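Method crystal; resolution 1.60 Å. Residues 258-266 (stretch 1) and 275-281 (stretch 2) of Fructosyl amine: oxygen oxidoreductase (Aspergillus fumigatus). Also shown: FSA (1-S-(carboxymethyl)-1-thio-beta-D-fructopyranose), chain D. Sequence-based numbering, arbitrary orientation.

Stretch 1 (258-266) FNIERGFFF
Stretch 2 275-281: IKICDEH

The strand that starts at Gly-263 runs antiparallel to the one that carries Ile-275 to Cys-278, at 174°, with axes 4.7 Å apart at closest approach. Phe-264 and Cys-278 form the hydrogen-bonded pair: Phe-264 N to Cys-278 O and Cys-278 N to Phe-264 O are both 2.9 Å. Glu-280 N extends the ladder to Arg-262 O (3.0 Å), while Phe-266 N to Lys-276 O is weak (3.4 Å). Gly-263 faces Asp-279, and Phe-265 faces Ile-277, with CA atoms 4.3 and 4.4 Å apart.

Before the strand, the chain turns: Arg-262 N and Gly-263 N both bond Asn-259 O, at 3.0 and 2.8 Å. Gly-263 (phi 146°, psi -172°) leaves a hollow that is filled by backbone. Gly-263 CA lies 3.0 Å from Cys-278 O, and a CB would clash there.

Phe-264 (chi1 p, chi2 91°) lays one ring face over Cys-278 (m); Cys-278 CB sits 3.7 Å from the centroid of the Phe-264 ring. Phe-265 (p, chi2 82°) and Ile-277 lie on the same face of the sheet, with Phe-265 CB 3.8 Å from Ile-277 CG1; Phe-265 CB is also 4.0 Å from Ile-275 CG2.

Glu-280 (t, p, chi3 13°) points toward stretch 1, with Glu-280 CG 3.2 Å from Ile-260 O. Water 1 bridges Ile-260 O (2.8 Å) and Glu-280 OE2 (2.6 Å). FSA O3 donates to Glu-280 OE1 (2.5 Å) and FSA O4 to Glu-280 OE2 (2.7 Å). FSA O2 lies at the Phe-264 ring edge, 3.3 Å from Phe-264 CZ.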

# COMPACT_ATOMS: atom_id res chain seq x y z
N PHE A 258 -14.53 -5.98 -6.06
CA PHE A 258 -14.23 -5.20 -4.86
C PHE A 258 -15.52 -4.67 -4.25
O PHE A 258 -16.30 -4.01 -4.93
CB PHE A 258 -13.30 -4.05 -5.27
CG PHE A 258 -12.46 -3.46 -4.15
CD1 PHE A 258 -11.07 -3.40 -4.28
CD2 PHE A 258 -13.04 -2.88 -3.02
CE1 PHE A 258 -10.26 -2.82 -3.29
CE2 PHE A 258 -12.23 -2.30 -2.01
CZ PHE A 258 -10.84 -2.27 -2.15
N ASN A 259 -15.78 -5.01 -2.99
CA ASN A 259 -16.88 -4.40 -2.24
C ASN A 259 -16.27 -3.79 -1.00
O ASN A 259 -15.61 -4.48 -0.21
CB ASN A 259 -17.95 -5.44 -1.88
CG ASN A 259 -19.13 -4.84 -1.13
OD1 ASN A 259 -18.97 -4.26 -0.06
ND2 ASN A 259 -20.34 -5.02 -1.67
N ILE A 260 -16.50 -2.49 -0.83
CA ILE A 260 -15.82 -1.72 0.20
C ILE A 260 -16.32 -2.04 1.62
O ILE A 260 -15.76 -1.54 2.59
CB ILE A 260 -15.85 -0.21 -0.10
CG1 ILE A 260 -17.27 0.37 0.06
CG2 ILE A 260 -15.31 0.06 -1.50
CD1 ILE A 260 -17.33 1.88 -0.07
N GLU A 261 -17.35 -2.88 1.71
CA GLU A 261 -17.84 -3.35 3.00
C GLU A 261 -17.65 -4.85 3.23
O GLU A 261 -18.12 -5.39 4.24
CB GLU A 261 -19.34 -3.03 3.12
CG GLU A 261 -19.65 -1.55 3.09
CD GLU A 261 -21.09 -1.28 3.39
OE1 GLU A 261 -21.45 -1.27 4.59
OE2 GLU A 261 -21.84 -1.09 2.42
N ARG A 262 -16.97 -5.52 2.30
CA ARG A 262 -16.82 -6.97 2.41
C ARG A 262 -15.39 -7.40 2.12
O ARG A 262 -14.80 -8.18 2.87
CB ARG A 262 -17.78 -7.69 1.45
CG ARG A 262 -19.26 -7.36 1.65
CD ARG A 262 -19.78 -8.02 2.93
NE ARG A 262 -21.24 -7.90 3.02
CZ ARG A 262 -21.88 -6.93 3.66
NH1 ARG A 262 -21.22 -5.97 4.29
NH2 ARG A 262 -23.22 -6.91 3.66
N GLY A 263 -14.84 -6.92 1.02
CA GLY A 263 -13.53 -7.39 0.60
C GLY A 263 -13.36 -7.44 -0.91
O GLY A 263 -14.21 -6.97 -1.68
N PHE A 264 -12.25 -8.02 -1.32
CA PHE A 264 -11.93 -8.06 -2.73
C PHE A 264 -11.03 -9.23 -3.08
O PHE A 264 -10.39 -9.83 -2.22
CB PHE A 264 -11.32 -6.74 -3.20
CG PHE A 264 -10.06 -6.34 -2.47
CD1 PHE A 264 -8.80 -6.72 -2.94
CD2 PHE A 264 -10.14 -5.54 -1.32
CE1 PHE A 264 -7.63 -6.31 -2.27
CE2 PHE A 264 -8.99 -5.13 -0.64
CZ PHE A 264 -7.72 -5.52 -1.12
N PHE A 265 -10.99 -9.53 -4.37
CA PHE A 265 -10.11 -10.56 -4.89
C PHE A 265 -9.79 -10.33 -6.36
O PHE A 265 -10.41 -9.49 -7.02
CB PHE A 265 -10.70 -11.96 -4.64
CG PHE A 265 -12.06 -12.18 -5.24
CD1 PHE A 265 -12.18 -12.50 -6.59
CD2 PHE A 265 -13.21 -12.07 -4.46
CE1 PHE A 265 -13.44 -12.71 -7.16
CE2 PHE A 265 -14.48 -12.27 -5.02
CZ PHE A 265 -14.60 -12.59 -6.37
N PHE A 266 -8.83 -11.13 -6.86
CA PHE A 266 -8.26 -10.96 -8.19
C PHE A 266 -8.25 -12.29 -8.94
O PHE A 266 -8.35 -13.35 -8.33
CB PHE A 266 -6.79 -10.55 -8.05
CG PHE A 266 -6.57 -9.27 -7.28
CD1 PHE A 266 -6.34 -8.08 -7.96
CD2 PHE A 266 -6.55 -9.26 -5.88
CE1 PHE A 266 -6.13 -6.87 -7.25
CE2 PHE A 266 -6.34 -8.08 -5.17
CZ PHE A 266 -6.12 -6.88 -5.86
N ILE A 275 -5.45 -17.38 -5.97
CA ILE A 275 -6.31 -16.19 -5.87
C ILE A 275 -6.02 -15.50 -4.55
O ILE A 275 -6.12 -16.12 -3.49
CB ILE A 275 -7.83 -16.54 -5.94
CG1 ILE A 275 -8.17 -17.12 -7.32
CG2 ILE A 275 -8.70 -15.29 -5.65
CD1 ILE A 275 -9.60 -17.76 -7.41
N LYS A 276 -5.65 -14.23 -4.62
CA LYS A 276 -5.48 -13.42 -3.43
C LYS A 276 -6.81 -12.76 -3.04
O LYS A 276 -7.48 -12.13 -3.88
CB LYS A 276 -4.41 -12.35 -3.65
CG LYS A 276 -4.11 -11.55 -2.38
CD LYS A 276 -3.31 -10.32 -2.68
CE LYS A 276 -4.01 -9.10 -2.14
NZ LYS A 276 -3.50 -7.92 -2.86
N ILE A 277 -7.17 -12.89 -1.77
CA ILE A 277 -8.42 -12.36 -1.22
C ILE A 277 -8.13 -11.54 0.04
O ILE A 277 -7.37 -11.97 0.91
CB ILE A 277 -9.40 -13.51 -0.82
CG1 ILE A 277 -9.64 -14.46 -2.00
CG2 ILE A 277 -10.73 -12.95 -0.31
CD1 ILE A 277 -9.40 -15.89 -1.65
N CYS A 278 -8.75 -10.36 0.12
CA CYS A 278 -8.69 -9.53 1.33
C CYS A 278 -10.10 -9.31 1.87
O CYS A 278 -11.00 -8.97 1.11
CB CYS A 278 -8.09 -8.17 1.03
SG CYS A 278 -6.34 -8.23 0.58
N ASP A 279 -10.25 -9.51 3.18
CA ASP A 279 -11.45 -9.09 3.90
C ASP A 279 -11.33 -7.60 4.23
O ASP A 279 -10.36 -7.19 4.86
CB ASP A 279 -11.66 -9.91 5.18
CG ASP A 279 -10.45 -9.87 6.14
OD1 ASP A 279 -9.30 -10.14 5.71
OD2 ASP A 279 -10.67 -9.58 7.35
N GLU A 280 -12.31 -6.80 3.82
CA GLU A 280 -12.24 -5.37 4.11
C GLU A 280 -12.71 -5.03 5.53
O GLU A 280 -13.65 -5.61 6.06
CB GLU A 280 -13.00 -4.55 3.04
CG GLU A 280 -12.93 -3.02 3.17
CD GLU A 280 -11.52 -2.40 3.04
OE1 GLU A 280 -10.57 -3.10 2.60
OE2 GLU A 280 -11.36 -1.21 3.38
N HIS A 281 -11.99 -4.09 6.14
CA HIS A 281 -12.25 -3.61 7.50
C HIS A 281 -11.41 -2.37 7.73
O HIS A 281 -10.52 -2.07 6.92
CB HIS A 281 -11.96 -4.70 8.53
CG HIS A 281 -10.58 -5.27 8.45
ND1 HIS A 281 -9.46 -4.58 8.88
CD2 HIS A 281 -10.13 -6.46 7.98
CE1 HIS A 281 -8.39 -5.32 8.69
NE2 HIS A 281 -8.76 -6.47 8.16
OAB FSA D . -6.08 1.88 -3.42
CAL FSA D . -6.85 0.98 -3.83
OAA FSA D . -7.48 1.09 -4.91
CAH FSA D . -7.07 -0.27 -3.01
SAK FSA D . -6.26 -0.21 -1.44
C1 FSA D . -6.87 -1.78 -0.88
C2 FSA D . -6.82 -1.87 0.65
O2 FSA D . -6.86 -3.25 1.06
C3 FSA D . -8.00 -1.13 1.29
O3 FSA D . -9.24 -1.77 0.95
C4 FSA D . -7.84 -0.99 2.81
O4 FSA D . -8.87 -0.13 3.32
C5 FSA D . -6.48 -0.41 3.19
O5 FSA D . -6.40 0.98 2.83
C6 FSA D . -5.38 -1.21 2.51
O6 FSA D . -5.60 -1.23 1.09
O HOH W 1 -13.64 0.10 3.26
O HOH W 2 -14.91 -8.05 5.80